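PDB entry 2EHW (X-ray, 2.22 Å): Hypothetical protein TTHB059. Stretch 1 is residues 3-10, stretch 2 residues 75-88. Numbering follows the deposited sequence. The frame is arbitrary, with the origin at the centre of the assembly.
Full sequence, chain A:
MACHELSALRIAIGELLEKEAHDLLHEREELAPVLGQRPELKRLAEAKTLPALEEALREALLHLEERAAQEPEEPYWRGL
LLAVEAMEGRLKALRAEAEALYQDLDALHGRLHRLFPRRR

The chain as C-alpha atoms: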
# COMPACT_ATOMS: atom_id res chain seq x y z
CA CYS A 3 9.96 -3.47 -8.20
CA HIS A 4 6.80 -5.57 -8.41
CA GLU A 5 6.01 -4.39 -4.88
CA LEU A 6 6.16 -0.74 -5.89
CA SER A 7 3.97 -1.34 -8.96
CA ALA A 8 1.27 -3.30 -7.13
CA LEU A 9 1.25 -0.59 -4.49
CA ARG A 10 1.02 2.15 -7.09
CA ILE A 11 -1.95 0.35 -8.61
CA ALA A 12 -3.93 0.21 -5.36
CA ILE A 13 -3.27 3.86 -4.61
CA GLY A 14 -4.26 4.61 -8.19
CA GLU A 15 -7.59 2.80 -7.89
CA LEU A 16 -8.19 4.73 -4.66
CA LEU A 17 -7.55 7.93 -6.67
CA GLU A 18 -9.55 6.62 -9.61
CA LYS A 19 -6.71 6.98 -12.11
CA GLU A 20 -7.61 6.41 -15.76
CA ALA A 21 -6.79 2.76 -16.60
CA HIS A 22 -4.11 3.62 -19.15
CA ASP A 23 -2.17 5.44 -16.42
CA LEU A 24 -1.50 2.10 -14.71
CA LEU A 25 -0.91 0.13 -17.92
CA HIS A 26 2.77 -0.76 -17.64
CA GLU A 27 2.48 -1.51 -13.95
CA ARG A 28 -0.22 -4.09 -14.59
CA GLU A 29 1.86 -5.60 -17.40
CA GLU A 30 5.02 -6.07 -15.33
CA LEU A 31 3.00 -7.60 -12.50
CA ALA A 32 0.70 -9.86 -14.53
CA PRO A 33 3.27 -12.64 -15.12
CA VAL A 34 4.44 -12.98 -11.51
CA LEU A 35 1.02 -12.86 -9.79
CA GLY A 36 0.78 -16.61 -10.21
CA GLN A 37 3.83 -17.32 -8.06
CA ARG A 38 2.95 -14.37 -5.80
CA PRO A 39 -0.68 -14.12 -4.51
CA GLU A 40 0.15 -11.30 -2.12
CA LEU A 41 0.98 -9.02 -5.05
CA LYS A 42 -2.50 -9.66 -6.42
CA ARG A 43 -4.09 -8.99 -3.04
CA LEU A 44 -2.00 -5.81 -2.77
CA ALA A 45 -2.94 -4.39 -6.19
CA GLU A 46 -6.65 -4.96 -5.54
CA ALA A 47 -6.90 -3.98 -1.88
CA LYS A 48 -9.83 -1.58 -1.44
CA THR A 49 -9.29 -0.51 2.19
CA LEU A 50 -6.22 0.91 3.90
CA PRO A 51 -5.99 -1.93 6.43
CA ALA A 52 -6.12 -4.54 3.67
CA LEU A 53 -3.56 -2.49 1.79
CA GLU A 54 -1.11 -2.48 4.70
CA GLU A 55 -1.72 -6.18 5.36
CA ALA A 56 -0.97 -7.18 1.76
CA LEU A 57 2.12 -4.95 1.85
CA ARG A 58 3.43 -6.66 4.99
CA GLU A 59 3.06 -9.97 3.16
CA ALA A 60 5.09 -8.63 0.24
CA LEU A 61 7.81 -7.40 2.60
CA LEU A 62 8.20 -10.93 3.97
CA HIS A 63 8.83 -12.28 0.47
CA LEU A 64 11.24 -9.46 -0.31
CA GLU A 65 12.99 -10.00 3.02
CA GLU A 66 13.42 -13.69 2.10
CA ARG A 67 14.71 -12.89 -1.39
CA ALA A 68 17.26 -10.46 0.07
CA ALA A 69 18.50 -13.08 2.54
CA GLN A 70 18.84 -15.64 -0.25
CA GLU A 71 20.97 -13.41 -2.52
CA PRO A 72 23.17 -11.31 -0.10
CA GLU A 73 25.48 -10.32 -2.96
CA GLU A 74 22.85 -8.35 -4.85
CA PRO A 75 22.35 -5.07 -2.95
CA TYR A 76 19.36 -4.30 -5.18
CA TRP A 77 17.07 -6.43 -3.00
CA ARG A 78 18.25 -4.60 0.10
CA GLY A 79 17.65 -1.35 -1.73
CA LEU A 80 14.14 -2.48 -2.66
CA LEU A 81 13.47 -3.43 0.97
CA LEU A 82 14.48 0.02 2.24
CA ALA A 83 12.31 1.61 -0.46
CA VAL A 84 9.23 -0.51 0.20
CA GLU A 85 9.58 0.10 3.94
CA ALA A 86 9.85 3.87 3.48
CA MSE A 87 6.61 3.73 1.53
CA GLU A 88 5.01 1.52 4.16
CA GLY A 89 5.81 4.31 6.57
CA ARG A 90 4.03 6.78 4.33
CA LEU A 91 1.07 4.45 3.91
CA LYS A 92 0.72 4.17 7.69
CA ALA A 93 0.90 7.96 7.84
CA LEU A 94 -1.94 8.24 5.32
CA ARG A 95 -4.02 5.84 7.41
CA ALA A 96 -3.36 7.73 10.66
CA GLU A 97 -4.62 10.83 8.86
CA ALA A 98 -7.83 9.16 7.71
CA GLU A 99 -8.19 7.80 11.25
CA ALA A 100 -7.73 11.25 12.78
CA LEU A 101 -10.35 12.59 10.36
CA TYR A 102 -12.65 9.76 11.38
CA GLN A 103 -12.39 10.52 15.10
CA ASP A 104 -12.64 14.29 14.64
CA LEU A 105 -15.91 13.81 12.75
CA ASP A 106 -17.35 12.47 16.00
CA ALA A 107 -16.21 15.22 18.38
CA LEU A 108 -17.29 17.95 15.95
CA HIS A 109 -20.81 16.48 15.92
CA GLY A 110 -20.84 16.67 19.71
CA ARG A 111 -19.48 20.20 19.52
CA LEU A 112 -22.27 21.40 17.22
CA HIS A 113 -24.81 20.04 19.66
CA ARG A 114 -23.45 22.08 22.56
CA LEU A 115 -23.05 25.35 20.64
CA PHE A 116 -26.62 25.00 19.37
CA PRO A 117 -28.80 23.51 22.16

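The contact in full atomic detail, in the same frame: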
# COMPACT_ATOMS: atom_id res chain seq x y z
N CYS A 3 10.75 -4.59 -8.77
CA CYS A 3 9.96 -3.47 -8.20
C CYS A 3 8.47 -3.81 -8.26
O CYS A 3 7.61 -2.92 -8.23
CB CYS A 3 10.23 -2.18 -8.98
SG CYS A 3 9.88 -2.33 -10.76
N HIS A 4 8.18 -5.10 -8.35
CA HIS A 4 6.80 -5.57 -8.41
C HIS A 4 5.99 -5.07 -7.22
O HIS A 4 4.78 -4.87 -7.33
CB HIS A 4 6.79 -7.09 -8.47
CG HIS A 4 7.45 -7.64 -9.69
ND1 HIS A 4 8.22 -8.79 -9.67
CD2 HIS A 4 7.46 -7.20 -10.97
CE1 HIS A 4 8.68 -9.02 -10.89
NE2 HIS A 4 8.23 -8.08 -11.70
N GLU A 5 6.67 -4.87 -6.10
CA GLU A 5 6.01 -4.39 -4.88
C GLU A 5 5.59 -2.93 -5.06
O GLU A 5 4.51 -2.53 -4.62
CB GLU A 5 6.96 -4.50 -3.68
CG GLU A 5 7.24 -5.90 -3.17
CD GLU A 5 8.23 -6.69 -4.03
OE1 GLU A 5 8.92 -6.09 -4.89
OE2 GLU A 5 8.32 -7.92 -3.81
N LEU A 6 6.46 -2.14 -5.67
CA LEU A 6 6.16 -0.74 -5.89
C LEU A 6 5.02 -0.58 -6.90
O LEU A 6 4.13 0.24 -6.71
CB LEU A 6 7.41 0.01 -6.39
CG LEU A 6 8.57 0.09 -5.39
CD1 LEU A 6 9.65 1.01 -5.95
CD2 LEU A 6 8.08 0.63 -4.05
N SER A 7 5.03 -1.39 -7.96
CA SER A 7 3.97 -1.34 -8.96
C SER A 7 2.61 -1.66 -8.34
O SER A 7 1.68 -0.85 -8.40
CB SER A 7 4.25 -2.34 -10.09
OG SER A 7 5.35 -1.93 -10.89
N ALA A 8 2.51 -2.85 -7.75
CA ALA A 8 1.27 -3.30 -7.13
C ALA A 8 0.73 -2.22 -6.20
O ALA A 8 -0.46 -1.92 -6.20
CB ALA A 8 1.51 -4.59 -6.34
N LEU A 9 1.63 -1.63 -5.42
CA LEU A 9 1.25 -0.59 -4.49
C LEU A 9 0.78 0.65 -5.24
O LEU A 9 -0.18 1.30 -4.82
CB LEU A 9 2.43 -0.24 -3.59
CG LEU A 9 2.26 0.88 -2.57
CD1 LEU A 9 0.97 0.70 -1.80
CD2 LEU A 9 3.46 0.88 -1.63
N ARG A 10 1.44 0.98 -6.34
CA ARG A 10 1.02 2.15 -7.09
C ARG A 10 -0.37 1.92 -7.67
O ARG A 10 -1.19 2.83 -7.77
CB ARG A 10 2.01 2.48 -8.21
CG ARG A 10 1.79 3.89 -8.72
CD ARG A 10 2.74 4.35 -9.80
NE ARG A 10 2.23 5.59 -10.39
CZ ARG A 10 2.82 6.26 -11.36
NH1 ARG A 10 2.27 7.37 -11.83
NH2 ARG A 10 3.97 5.83 -11.87
N PRO A 75 22.85 -6.14 -3.82
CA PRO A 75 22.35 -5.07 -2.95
C PRO A 75 21.03 -4.45 -3.42
O PRO A 75 20.40 -3.68 -2.69
CB PRO A 75 23.49 -4.06 -2.94
CG PRO A 75 24.16 -4.27 -4.27
CD PRO A 75 24.16 -5.78 -4.39
N TYR A 76 20.61 -4.81 -4.62
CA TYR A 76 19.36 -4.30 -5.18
C TYR A 76 18.18 -4.70 -4.29
O TYR A 76 17.32 -3.88 -4.01
CB TYR A 76 19.13 -4.85 -6.59
CG TYR A 76 17.75 -4.55 -7.13
CD1 TYR A 76 17.41 -3.27 -7.56
CD2 TYR A 76 16.76 -5.54 -7.16
CE1 TYR A 76 16.13 -2.97 -8.01
CE2 TYR A 76 15.47 -5.25 -7.61
CZ TYR A 76 15.16 -3.96 -8.03
OH TYR A 76 13.88 -3.67 -8.46
N TRP A 77 18.15 -5.95 -3.86
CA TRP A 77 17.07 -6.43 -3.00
C TRP A 77 17.00 -5.65 -1.71
O TRP A 77 15.92 -5.33 -1.21
CB TRP A 77 17.24 -7.91 -2.68
CG TRP A 77 17.13 -8.80 -3.87
CD1 TRP A 77 17.99 -9.80 -4.22
CD2 TRP A 77 16.14 -8.74 -4.90
NE1 TRP A 77 17.59 -10.37 -5.41
CE2 TRP A 77 16.45 -9.74 -5.84
CE3 TRP A 77 15.00 -7.94 -5.11
CZ2 TRP A 77 15.69 -9.95 -6.99
CZ3 TRP A 77 14.24 -8.16 -6.25
CH2 TRP A 77 14.58 -9.16 -7.18
N ARG A 78 18.17 -5.34 -1.15
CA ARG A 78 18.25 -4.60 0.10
C ARG A 78 17.86 -3.15 -0.14
O ARG A 78 17.38 -2.45 0.76
CB ARG A 78 19.65 -4.75 0.68
CG ARG A 78 19.95 -6.21 1.08
CD ARG A 78 21.43 -6.50 1.29
NE ARG A 78 21.60 -7.73 2.06
CZ ARG A 78 22.78 -8.27 2.38
NH1 ARG A 78 22.83 -9.39 3.09
NH2 ARG A 78 23.91 -7.70 1.98
N GLY A 79 18.04 -2.70 -1.38
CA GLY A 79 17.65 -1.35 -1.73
C GLY A 79 16.14 -1.32 -1.93
O GLY A 79 15.48 -0.33 -1.62
N LEU A 80 15.59 -2.41 -2.44
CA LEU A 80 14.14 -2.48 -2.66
C LEU A 80 13.46 -2.55 -1.29
O LEU A 80 12.44 -1.89 -1.06
CB LEU A 80 13.79 -3.70 -3.53
CG LEU A 80 12.35 -3.95 -3.99
CD1 LEU A 80 11.72 -2.66 -4.51
CD2 LEU A 80 12.34 -5.01 -5.08
N LEU A 81 14.03 -3.31 -0.37
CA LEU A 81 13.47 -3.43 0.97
C LEU A 81 13.35 -2.07 1.65
O LEU A 81 12.29 -1.71 2.16
CB LEU A 81 14.35 -4.35 1.83
CG LEU A 81 13.93 -5.83 1.83
CD1 LEU A 81 14.95 -6.68 2.57
CD2 LEU A 81 12.55 -5.94 2.50
N LEU A 82 14.43 -1.31 1.64
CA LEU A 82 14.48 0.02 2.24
C LEU A 82 13.43 0.94 1.59
O LEU A 82 12.78 1.73 2.26
CB LEU A 82 15.88 0.59 2.06
CG LEU A 82 16.36 1.76 2.90
CD1 LEU A 82 16.26 1.40 4.37
CD2 LEU A 82 17.82 2.09 2.53
N ALA A 83 13.27 0.81 0.28
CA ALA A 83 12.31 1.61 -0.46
C ALA A 83 10.86 1.22 -0.15
O ALA A 83 9.99 2.08 0.00
CB ALA A 83 12.58 1.50 -1.95
N VAL A 84 10.59 -0.07 -0.08
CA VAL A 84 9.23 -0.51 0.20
C VAL A 84 8.84 -0.12 1.63
O VAL A 84 7.72 0.31 1.89
CB VAL A 84 9.07 -2.03 -0.00
CG1 VAL A 84 7.63 -2.46 0.34
CG2 VAL A 84 9.38 -2.38 -1.46
N GLU A 85 9.80 -0.24 2.54
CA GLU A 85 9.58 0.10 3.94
C GLU A 85 9.35 1.59 4.15
O GLU A 85 8.58 1.99 5.03
CB GLU A 85 10.76 -0.35 4.79
CG GLU A 85 10.70 -1.80 5.22
CD GLU A 85 12.07 -2.33 5.60
OE1 GLU A 85 12.91 -1.54 6.08
OE2 GLU A 85 12.30 -3.54 5.43
N ALA A 86 10.02 2.42 3.37
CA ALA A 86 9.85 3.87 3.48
C ALA A 86 8.42 4.17 3.09
O ALA A 86 7.74 4.97 3.74
CB ALA A 86 10.82 4.60 2.54
N MSE A 87 7.96 3.54 2.02
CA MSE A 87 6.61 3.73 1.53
C MSE A 87 5.58 3.18 2.51
O MSE A 87 4.50 3.74 2.66
CB MSE A 87 6.45 3.06 0.15
CG MSE A 87 7.31 3.68 -0.95
SE MSE A 87 7.10 5.62 -1.14
CE MSE A 87 8.56 6.17 0.03
N GLU A 88 5.92 2.09 3.19
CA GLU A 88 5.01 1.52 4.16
C GLU A 88 4.81 2.60 5.21
O GLU A 88 3.69 2.85 5.66
CB GLU A 88 5.60 0.27 4.82
CG GLU A 88 4.69 -0.35 5.87
CD GLU A 88 5.35 -1.49 6.61
OE1 GLU A 88 6.52 -1.32 7.02
OE2 GLU A 88 4.71 -2.55 6.78

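The apolar centre is built around L6, L80 and V84, where the two helices, far apart in sequence, lie side by side with their N-to-C directions 23° apart and their axes 10.3 Å apart at closest approach. L80 points its CA-to-CB bond toward the first helix, and its t, p rotamer brings CD1 to 4.3 Å from L6 CG. L6 itself leaves its backbone sideways, but its m, t rotamer carries the end of the side chain nearer, so that L6 CD2 lies 4.2 Å from V84 CG2. The CA atoms of L6 and V84 are 6.8 Å apart, and those of C3 and L80 7.0 Å, so a step of three residues on one segment is matched by four on the other.

Further along, M87, a selenomethionine, continues the apolar row: its CB is 4.1 Å from L9 CD2 and its CG 4.4 Å from L6 CD2. Its CA-to-CB bond points toward the first helix, yet the end leads away, leaving the contact to the base of the side chain and SE outside it.

E5, buried, points its CA-to-CB bond toward the second helix and borders this apolar patch. Its CB packs 3.9 Å from V84 CG2, and its OE1 comes within 3.6 Å of L80 CD2, a van der Waals approach to a methyl group; OE2 is hydrogen-bonded elsewhere in the structure.

The polar edge lies at the start of the first stretch. Y76 leaves its helix sideways, but its t rotamer extends the ring so that OH accepts a hydrogen bond from the backbone N of C3, 3.3 Å away. This long bond is the only one between the stretches; the same C3 N is 4.0 Å from L80 CD2, placing the polar edge directly beside the leucine.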